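Local coordinates for protein aromatic-amino-acid:2-oxoglutarate transaminase (Candida albicans, PDB 6HND) that probably transfers amino groups between aromatic amino acids, and perhaps 2-aminoadipate, and their 2-oxo acids, using pyridoxal 5'-phosphate as cofactor, at residues S9-A12 with A13-S17; S192-L195 with R196-D199; L221-F224 with V225-L228; E480-K483 with D484-N487. All coordinates share one frame; numbering follows the deposited sequence.

Contact 1 (S9-A12 with A13-S17); sequences SKRA and AGRTS
Arg11 and Arg15, one helical turn apart, run side by side and point the same way, the aliphatic part of one against the guanidinium of the other: Arg11 CD lies 3.7 Å from Arg15 NH2. Their guanidinium planes are 41° apart. Both are drawn to one carboxylate: Arg11 NE and Arg15 NH2 form salt bridges with Asp175 OD1. Arg11 NH2 also bonds Leu178 O, and its NH1 bonds Ala201 O. Arg15 NH1 passes close to the backbone, 3.4 Å from Ala12 CA.

Among the hydrogen bonds, Ser9 serves as N-cap, its OG accepting from Ala12 N at 3.1 Å and also hydrogen-bonding Asp175 O. The first turn is then closed by Ala13 N to Ser9 O (2.9 Å) and Gly14 N to Lys10 O (2.8 Å), whereas Arg15 N to Arg11 O is weak, at 3.5 Å.

Two waters bridge the segments. One, in the plane of the Arg15 guanidinium, links NH1 to Ala12 O; a second joins Ala12 O to Arg15 O.

This short N-terminal helix is thus fastened to the end of helix 166-177 through Asp175, with Arg15 also touching helix 356-369.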
loop_
_atom_site.group_PDB
_atom_site.type_symbol
_atom_site.label_atom_id
_atom_site.label_comp_id
_atom_site.label_asym_id
_atom_site.label_seq_id
_atom_site.Cartn_x
_atom_site.Cartn_y
_atom_site.Cartn_z
ATOM N N SER B 9 -2.462 9.240 -19.551
ATOM C CA SER B 9 -1.033 9.614 -19.656
ATOM C C SER B 9 -0.290 8.545 -20.473
ATOM O O SER B 9 -0.606 7.337 -20.335
ATOM C CB SER B 9 -0.400 9.794 -18.293
ATOM O OG SER B 9 -0.395 8.581 -17.553
ATOM N N LYS B 10 0.646 8.999 -21.302
ATOM C CA LYS B 10 1.617 8.166 -22.054
ATOM C C LYS B 10 2.339 7.249 -21.068
ATOM O O LYS B 10 2.456 6.079 -21.403
ATOM C CB LYS B 10 2.628 9.050 -22.792
ATOM C CG LYS B 10 2.014 10.187 -23.609
ATOM C CD LYS B 10 2.708 10.482 -24.917
ATOM C CE LYS B 10 2.638 9.315 -25.882
ATOM N NZ LYS B 10 1.998 9.710 -27.159
ATOM N N ARG B 11 2.733 7.784 -19.908
ATOM C CA ARG B 11 3.443 7.022 -18.847
ATOM C C ARG B 11 2.584 5.839 -18.390
ATOM O O ARG B 11 3.069 4.720 -18.454
ATOM C CB ARG B 11 3.821 7.940 -17.678
ATOM C CG ARG B 11 4.678 7.277 -16.609
ATOM C CD ARG B 11 4.895 8.129 -15.374
ATOM N NE ARG B 11 3.639 8.684 -14.913
ATOM C CZ ARG B 11 3.318 9.969 -14.919
ATOM N NH1 ARG B 11 4.175 10.875 -15.345
ATOM N NH2 ARG B 11 2.131 10.342 -14.491
ATOM N N ALA B 12 1.347 6.088 -17.965
ATOM C CA ALA B 12 0.476 4.990 -17.486
ATOM C C ALA B 12 0.064 4.058 -18.646
ATOM O O ALA B 12 -0.105 2.871 -18.394
ATOM C CB ALA B 12 -0.728 5.542 -16.757
ATOM N N ALA B 13 -0.123 4.550 -19.869
ATOM C CA ALA B 13 -0.508 3.689 -21.012
ATOM C C ALA B 13 0.685 2.839 -21.457
ATOM O O ALA B 13 0.439 1.782 -22.055
ATOM C CB ALA B 13 -1.013 4.494 -22.194
ATOM N N GLY B 14 1.915 3.319 -21.253
ATOM C CA GLY B 14 3.147 2.611 -21.660
ATOM C C GLY B 14 3.483 1.418 -20.766
ATOM O O GLY B 14 4.193 0.514 -21.224
ATOM N N ARG B 15 3.009 1.400 -19.521
ATOM C CA ARG B 15 3.240 0.256 -18.598
ATOM C C ARG B 15 2.634 -1.029 -19.186
ATOM O O ARG B 15 1.487 -0.987 -19.613
ATOM C CB ARG B 15 2.694 0.624 -17.216
ATOM C CG ARG B 15 3.500 1.724 -16.541
ATOM C CD ARG B 15 3.320 1.705 -15.043
ATOM N NE ARG B 15 3.780 2.961 -14.472
ATOM C CZ ARG B 15 3.012 4.013 -14.248
ATOM N NH1 ARG B 15 1.718 3.950 -14.523
ATOM N NH2 ARG B 15 3.540 5.107 -13.726
ATOM N N THR B 16 3.384 -2.132 -19.202
ATOM C CA THR B 16 2.908 -3.461 -19.695
ATOM C C THR B 16 2.087 -4.183 -18.612
ATOM O O THR B 16 2.052 -3.697 -17.471
ATOM C CB THR B 16 4.073 -4.365 -20.116
ATOM O OG1 THR B 16 4.844 -4.570 -18.929
ATOM C CG2 THR B 16 4.921 -3.799 -21.240
ATOM N N SER B 17 1.439 -5.294 -18.976
ATOM C CA SER B 17 0.573 -6.139 -18.105
ATOM C C SER B 17 1.354 -7.337 -17.543
ATOM O O SER B 17 2.468 -7.621 -18.035
ATOM C CB SER B 17 -0.653 -6.600 -18.865
ATOM O OG SER B 17 -1.381 -5.493 -19.379
HETATM O O HOH W 1 0.123 2.001 -15.789
HETATM O O HOH W 2 -0.909 0.509 -18.977
#

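Contact 2 (S192-L195 with R196-D199); sequences SPFL and RFSD
Pro193 meets the second segment through both its ring and its carbonyl. The oxygen accepts from Arg196 N at 2.8 Å, the donor standing well above the carbonyl plane, an i to i+3 bond. The same Pro193 O lies over the centre of the Phe197 ring, 3.5 Å above its plane, while Pro193 CB sits 4.3 Å from Phe197 CZ. A chi1 of -40° in Phe197 sets CG beside the backbone N, which places the ring under Pro193 O.

Phe194 comes next. Its CG is anti to the backbone N (chi1 -178°), which carries the ring off the helix to the side of the sheet, where it stacks with Tyr245 of strand 243-246 and touches Ile184 and Val186 of strand 183-187. The two phenylalanines cross at a slant, Phe194 CD1 being 4.2 Å from Phe197 CD2, and Ser198 CB approaches Phe194 CE2 at 3.9 Å. The Phe194 carbonyl receives Ser198 N in a nearly linear bond (163°).

Leu195 O completes the turn by accepting from Asp199 N at 2.9 Å. Arg196, its chain extended, leaves the helix and bonds Thr16 O of the second subunit.

The whole is the helix of a beta-alpha-beta crossover between strands 183-187 and 204-208, in the large domain of a fold-type I aminotransferase. Its start borders the cofactor pocket: the side chain of Pro193 is about 4 Å from that of Phe191, and Phe197 packs against Ser167, both pyridoxal phosphate-binding residues.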
loop_
_atom_site.group_PDB
_atom_site.type_symbol
_atom_site.label_atom_id
_atom_site.label_comp_id
_atom_site.label_asym_id
_atom_site.label_seq_id
_atom_site.Cartn_x
_atom_site.Cartn_y
_atom_site.Cartn_z
ATOM N N SER B 192 -3.693 19.438 0.646
ATOM C CA SER B 192 -2.223 19.623 0.442
ATOM C C SER B 192 -1.514 18.363 -0.056
ATOM O O SER B 192 -0.702 18.451 -0.965
ATOM C CB SER B 192 -1.564 20.125 1.714
ATOM O OG SER B 192 -1.909 21.481 1.927
ATOM N N PRO B 193 -1.713 17.165 0.527
ATOM C CA PRO B 193 -0.943 16.020 0.080
ATOM C C PRO B 193 -1.140 15.746 -1.424
ATOM O O PRO B 193 -0.193 15.274 -2.056
ATOM C CB PRO B 193 -1.415 14.908 1.029
ATOM C CG PRO B 193 -1.853 15.655 2.272
ATOM C CD PRO B 193 -2.560 16.849 1.684
ATOM N N PHE B 194 -2.290 16.117 -1.996
ATOM C CA PHE B 194 -2.534 15.966 -3.454
ATOM C C PHE B 194 -1.371 16.540 -4.293
ATOM O O PHE B 194 -0.971 15.952 -5.340
ATOM C CB PHE B 194 -3.834 16.634 -3.876
ATOM C CG PHE B 194 -4.081 16.435 -5.335
ATOM C CD1 PHE B 194 -4.569 15.233 -5.782
ATOM C CD2 PHE B 194 -3.699 17.392 -6.253
ATOM C CE1 PHE B 194 -4.705 14.988 -7.136
ATOM C CE2 PHE B 194 -3.846 17.146 -7.613
ATOM C CZ PHE B 194 -4.350 15.945 -8.051
ATOM N N LEU B 195 -0.838 17.686 -3.895
ATOM C CA LEU B 195 0.251 18.338 -4.655
ATOM C C LEU B 195 1.494 17.439 -4.695
ATOM O O LEU B 195 2.284 17.568 -5.652
ATOM C CB LEU B 195 0.541 19.701 -4.034
ATOM C CG LEU B 195 -0.656 20.648 -4.028
ATOM C CD1 LEU B 195 -0.343 21.887 -3.201
ATOM C CD2 LEU B 195 -1.089 21.003 -5.447
ATOM N N ARG B 196 1.687 16.550 -3.722
ATOM C CA ARG B 196 2.833 15.612 -3.771
ATOM C C ARG B 196 2.630 14.644 -4.950
ATOM O O ARG B 196 3.612 14.333 -5.669
ATOM C CB ARG B 196 2.945 14.874 -2.442
ATOM C CG ARG B 196 3.339 15.767 -1.274
ATOM C CD ARG B 196 3.453 14.893 -0.035
ATOM N NE ARG B 196 4.294 15.435 1.031
ATOM C CZ ARG B 196 5.609 15.224 1.181
ATOM N NH1 ARG B 196 6.297 14.478 0.324
ATOM N NH2 ARG B 196 6.232 15.771 2.216
ATOM N N PHE B 197 1.393 14.190 -5.155
ATOM C CA PHE B 197 1.037 13.187 -6.184
ATOM C C PHE B 197 1.089 13.846 -7.563
ATOM O O PHE B 197 1.580 13.201 -8.485
ATOM C CB PHE B 197 -0.335 12.586 -5.915
ATOM C CG PHE B 197 -0.655 12.305 -4.474
ATOM C CD1 PHE B 197 0.308 11.783 -3.620
ATOM C CD2 PHE B 197 -1.944 12.513 -3.988
ATOM C CE1 PHE B 197 0.005 11.513 -2.294
ATOM C CE2 PHE B 197 -2.252 12.216 -2.666
ATOM C CZ PHE B 197 -1.275 11.748 -1.819
ATOM N N SER B 198 0.611 15.083 -7.699
ATOM C CA SER B 198 0.675 15.807 -8.990
ATOM C C SER B 198 2.165 16.096 -9.266
ATOM O O SER B 198 2.629 15.763 -10.372
ATOM C CB SER B 198 -0.234 17.037 -9.048
ATOM O OG SER B 198 0.119 18.005 -8.072
ATOM N N ASP B 199 2.913 16.570 -8.270
ATOM C CA ASP B 199 4.377 16.813 -8.399
ATOM C C ASP B 199 5.082 15.514 -8.855
ATOM O O ASP B 199 5.906 15.565 -9.783
ATOM C CB ASP B 199 4.982 17.334 -7.098
ATOM C CG ASP B 199 6.499 17.341 -7.155
ATOM O OD1 ASP B 199 7.050 18.257 -7.815
ATOM O OD2 ASP B 199 7.112 16.385 -6.611
#

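Contact 3 (L221-F224 with V225-L228); sequences LTQF and VDLL
Helix 221-229 lies on the outer flank of the large, cofactor-binding domain, and the contact is a worked case of i to i+4 pairing along a regular alpha-helix. Its clearest side-chain event joins Phe224 to Leu228. Leu228 CD1 comes over one face of the Phe224 ring, offset toward the rim, in a CH-pi contact of 4.1 Å to the ring centroid and 24° from the normal; Phe224 CZ and CE2 are both 3.8 Å from Leu228 CD1. Phe224 has CG anti to its own N (chi1 -172°) and Leu228 has CG anti to its carbonyl carbon (chi1 -77°), which directs the two side chains toward each other.

One turn earlier, Leu221 and Val225 repeat the pairing more loosely, with Leu221 CG 4.3 Å from Val225 CG2. That same methyl also rests 3.5 Å from Leu221 O.

Four consecutive backbone bonds underlie these pairs. Val225 N donates to Leu221 O at 2.9 Å, and Asp226 N, Leu227 N and Leu228 N follow to Thr222 O, Gln223 O and Phe224 O, each at 3.0 Å.

Around the helix, Leu221, Phe224 and Val225 meet helix 260-272, while Phe224 and Leu227 reach Leu185 of strand 183-187. The chemistry is divided accordingly: the side-chain pairing across the two segments is apolar and rests on dispersion and fit, whereas four backbone N-H groups, of Val225 to Leu228, are paired with carbonyls one turn back. That the apolar side chains of Leu221, Phe224, Val225 and Leu227 face helix 260-272 and strand 183-187 is consistent with burial of that side.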
loop_
_atom_site.group_PDB
_atom_site.type_symbol
_atom_site.label_atom_id
_atom_site.label_comp_id
_atom_site.label_asym_id
_atom_site.label_seq_id
_atom_site.Cartn_x
_atom_site.Cartn_y
_atom_site.Cartn_z
ATOM N N LEU B 221 -17.103 30.327 -10.227
ATOM C CA LEU B 221 -17.348 29.925 -11.632
ATOM C C LEU B 221 -16.905 31.038 -12.595
ATOM O O LEU B 221 -16.248 30.725 -13.607
ATOM C CB LEU B 221 -18.819 29.543 -11.831
ATOM C CG LEU B 221 -19.119 28.965 -13.225
ATOM C CD1 LEU B 221 -18.403 27.652 -13.449
ATOM C CD2 LEU B 221 -20.605 28.789 -13.462
ATOM N N THR B 222 -17.224 32.297 -12.311
ATOM C CA THR B 222 -16.886 33.440 -13.198
ATOM C C THR B 222 -15.365 33.449 -13.429
ATOM O O THR B 222 -14.949 33.563 -14.602
ATOM C CB THR B 222 -17.444 34.747 -12.631
ATOM O OG1 THR B 222 -18.865 34.683 -12.722
ATOM C CG2 THR B 222 -16.970 35.973 -13.377
ATOM N N GLN B 223 -14.563 33.295 -12.366
ATOM C CA GLN B 223 -13.082 33.347 -12.466
ATOM C C GLN B 223 -12.560 32.046 -13.098
ATOM O O GLN B 223 -11.505 32.108 -13.736
ATOM C CB GLN B 223 -12.436 33.675 -11.119
ATOM C CG GLN B 223 -12.674 35.120 -10.681
ATOM C CD GLN B 223 -12.272 36.109 -11.752
ATOM O OE1 GLN B 223 -13.122 36.748 -12.383
ATOM N NE2 GLN B 223 -10.968 36.223 -11.993
ATOM N N PHE B 224 -13.280 30.934 -12.974
ATOM C CA PHE B 224 -12.905 29.649 -13.599
ATOM C C PHE B 224 -13.079 29.781 -15.124
ATOM O O PHE B 224 -12.105 29.620 -15.884
ATOM C CB PHE B 224 -13.668 28.481 -12.960
ATOM C CG PHE B 224 -13.202 27.111 -13.406
ATOM C CD1 PHE B 224 -11.882 26.723 -13.258
ATOM C CD2 PHE B 224 -14.074 26.210 -13.987
ATOM C CE1 PHE B 224 -11.458 25.474 -13.690
ATOM C CE2 PHE B 224 -13.646 24.970 -14.427
ATOM C CZ PHE B 224 -12.342 24.596 -14.259
ATOM N N VAL B 225 -14.262 30.168 -15.574
ATOM C CA VAL B 225 -14.518 30.463 -17.015
ATOM C C VAL B 225 -13.439 31.430 -17.544
ATOM O O VAL B 225 -12.826 31.146 -18.590
ATOM C CB VAL B 225 -15.961 30.969 -17.221
ATOM C CG1 VAL B 225 -16.205 31.442 -18.644
ATOM C CG2 VAL B 225 -16.968 29.892 -16.883
ATOM N N ASP B 226 -13.157 32.519 -16.838
ATOM C CA ASP B 226 -12.187 33.538 -17.302
ATOM C C ASP B 226 -10.805 32.883 -17.478
ATOM O O ASP B 226 -10.138 33.147 -18.532
ATOM C CB ASP B 226 -12.157 34.742 -16.359
ATOM C CG ASP B 226 -11.148 35.785 -16.807
ATOM O OD1 ASP B 226 -11.392 36.430 -17.840
ATOM O OD2 ASP B 226 -10.092 35.899 -16.151
ATOM N N LEU B 227 -10.363 32.091 -16.492
ATOM C CA LEU B 227 -9.066 31.351 -16.549
ATOM C C LEU B 227 -9.051 30.474 -17.814
ATOM O O LEU B 227 -8.076 30.491 -18.541
ATOM C CB LEU B 227 -8.902 30.527 -15.261
ATOM C CG LEU B 227 -7.679 29.609 -15.155
ATOM C CD1 LEU B 227 -6.386 30.398 -15.207
ATOM C CD2 LEU B 227 -7.728 28.781 -13.873
ATOM N N LEU B 228 -10.132 29.764 -18.103
ATOM C CA LEU B 228 -10.174 28.818 -19.245
ATOM C C LEU B 228 -10.290 29.576 -20.573
ATOM O O LEU B 228 -9.631 29.173 -21.522
ATOM C CB LEU B 228 -11.324 27.842 -19.017
ATOM C CG LEU B 228 -11.022 26.749 -17.994
ATOM C CD1 LEU B 228 -12.188 25.766 -17.873
ATOM C CD2 LEU B 228 -9.752 26.013 -18.373
#

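Contact 4 (E480-K483 with D484-N487); sequences EFSK and DRSN
Arg485 and Ser486 fold back on Ser482 in the turn between helix 479-482 and strand 488-492, part of the antiparallel sheet of the C-terminal region. The turn is built on i to i+3 bonds, Arg485 N to Ser482 O and Ser486 N to Lys483 O. Arg485 repays following outward. Its CB stands 3.9 Å from Ser482 O, the acceptor of the residue's own N-H at 2.9 Å. CG continues anti to the carbonyl carbon (chi1 -65°), and a bend at chi3 (-66°), about CG-CD, swings the guanidinium back toward Phe481 and Ser482. At the tip, NH2 comes within 3.4 Å of Phe481 O, and passes 4.0 Å from Ser482 CA and an equal distance from Phe481 CE2; ring and guanidinium planes are almost perpendicular, 83° apart. The charge of NH2 is met outside the two segments by a salt bridge to Glu188 OE1, the same oxygen that Ser482 OG bonds. One carboxylate thus ties the arginine and Ser482 to the loop that follows strand 183-187.

Ser486 N donates to Lys483 O at 3.1 Å, and a water donates to Phe481 O and accepts from Asp484 N. Lys483, bent at chi3 and chi4, turns its amine back to a long salt bridge with Glu480 OE2.

Ser482 O is therefore a doubly used acceptor. Arg485 N approaches from one face of its carbonyl plane, and from the opposite face comes the hydroxyl of Ser486, whose OG donates to Ser482 O at 2.9 Å.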
loop_
_atom_site.group_PDB
_atom_site.type_symbol
_atom_site.label_atom_id
_atom_site.label_comp_id
_atom_site.label_asym_id
_atom_site.label_seq_id
_atom_site.Cartn_x
_atom_site.Cartn_y
_atom_site.Cartn_z
ATOM N N GLU B 480 1.154 33.221 -2.451
ATOM C CA GLU B 480 1.042 34.617 -2.958
ATOM C C GLU B 480 -0.331 34.774 -3.610
ATOM O O GLU B 480 -1.049 35.758 -3.326
ATOM C CB GLU B 480 2.167 34.957 -3.945
ATOM C CG GLU B 480 3.276 35.806 -3.330
ATOM C CD GLU B 480 2.807 37.153 -2.792
ATOM O OE1 GLU B 480 3.161 37.464 -1.644
ATOM O OE2 GLU B 480 2.051 37.870 -3.513
ATOM N N PHE B 481 -0.713 33.807 -4.431
ATOM C CA PHE B 481 -1.994 33.869 -5.163
ATOM C C PHE B 481 -3.166 34.037 -4.192
ATOM O O PHE B 481 -4.040 34.852 -4.492
ATOM C CB PHE B 481 -2.198 32.590 -5.961
ATOM C CG PHE B 481 -3.408 32.609 -6.856
ATOM C CD1 PHE B 481 -3.355 33.221 -8.105
ATOM C CD2 PHE B 481 -4.577 31.973 -6.464
ATOM C CE1 PHE B 481 -4.464 33.200 -8.944
ATOM C CE2 PHE B 481 -5.667 31.924 -7.320
ATOM C CZ PHE B 481 -5.613 32.542 -8.556
ATOM N N SER B 482 -3.187 33.264 -3.101
ATOM C CA SER B 482 -4.359 33.082 -2.211
ATOM C C SER B 482 -4.276 33.923 -0.921
ATOM O O SER B 482 -5.219 33.891 -0.138
ATOM C CB SER B 482 -4.494 31.623 -1.933
ATOM O OG SER B 482 -4.643 30.931 -3.153
ATOM N N LYS B 483 -3.196 34.660 -0.725
ATOM C CA LYS B 483 -2.893 35.540 0.440
ATOM C C LYS B 483 -4.167 36.230 0.935
ATOM O O LYS B 483 -4.484 36.123 2.146
ATOM C CB LYS B 483 -1.877 36.615 0.009
ATOM C CG LYS B 483 -0.701 36.861 0.935
ATOM C CD LYS B 483 -0.036 38.230 0.763
ATOM C CE LYS B 483 0.368 38.554 -0.662
ATOM N NZ LYS B 483 -0.594 39.473 -1.313
ATOM N N ASP B 484 -4.839 36.957 0.039
ATOM C CA ASP B 484 -5.959 37.869 0.402
ATOM C C ASP B 484 -7.187 37.091 0.886
ATOM O O ASP B 484 -7.993 37.719 1.531
ATOM C CB ASP B 484 -6.367 38.772 -0.756
ATOM C CG ASP B 484 -5.329 39.834 -1.065
ATOM O OD1 ASP B 484 -4.587 40.232 -0.125
ATOM O OD2 ASP B 484 -5.270 40.241 -2.243
ATOM N N ARG B 485 -7.321 35.793 0.596
ATOM C CA ARG B 485 -8.471 34.965 1.049
ATOM C C ARG B 485 -8.036 33.978 2.136
ATOM O O ARG B 485 -8.840 33.076 2.495
ATOM C CB ARG B 485 -9.093 34.314 -0.186
ATOM C CG ARG B 485 -9.702 35.345 -1.119
ATOM C CD ARG B 485 -10.272 34.737 -2.366
ATOM N NE ARG B 485 -9.213 34.169 -3.170
ATOM C CZ ARG B 485 -8.306 34.853 -3.848
ATOM N NH1 ARG B 485 -8.300 36.177 -3.839
ATOM N NH2 ARG B 485 -7.382 34.200 -4.531
ATOM N N SER B 486 -6.839 34.168 2.692
ATOM C CA SER B 486 -6.193 33.241 3.658
ATOM C C SER B 486 -6.614 33.595 5.079
ATOM O O SER B 486 -6.117 32.922 6.011
ATOM C CB SER B 486 -4.705 33.273 3.527
ATOM O OG SER B 486 -4.321 32.640 2.325
ATOM N N ASN B 487 -7.515 34.574 5.228
ATOM C CA ASN B 487 -7.971 35.081 6.557
ATOM C C ASN B 487 -8.988 34.114 7.179
ATOM O O ASN B 487 -10.094 34.537 7.534
ATOM C CB ASN B 487 -8.523 36.507 6.455
ATOM C CG ASN B 487 -9.683 36.629 5.483
ATOM O OD1 ASN B 487 -9.681 35.998 4.416
ATOM N ND2 ASN B 487 -10.686 37.404 5.880
HETATM O O HOH W 3 -4.136 36.975 -2.981
#

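Overall arrangement
All four contacts are local, each made within its own continuous stretch of chain, yet they occupy different places in the enzyme. Contact 2 is the one bordering the cofactor: the side chain of Pro193 is about 7 Å from a bound pyridoxal phosphate, whereas the others lie away from the annotated sites. Contacts 1 and 2, with centres 20 Å apart, both reach the second subunit. Contacts 3 and 4 are neighbours, about 7 Å between nearest atoms, on one side of the chain's centre, with a potassium ion about 10 Å from the side chain of Thr222 and about 13 Å from that of Arg485. Contacts 1 and 4 are the farthest apart, 38 Å between centres.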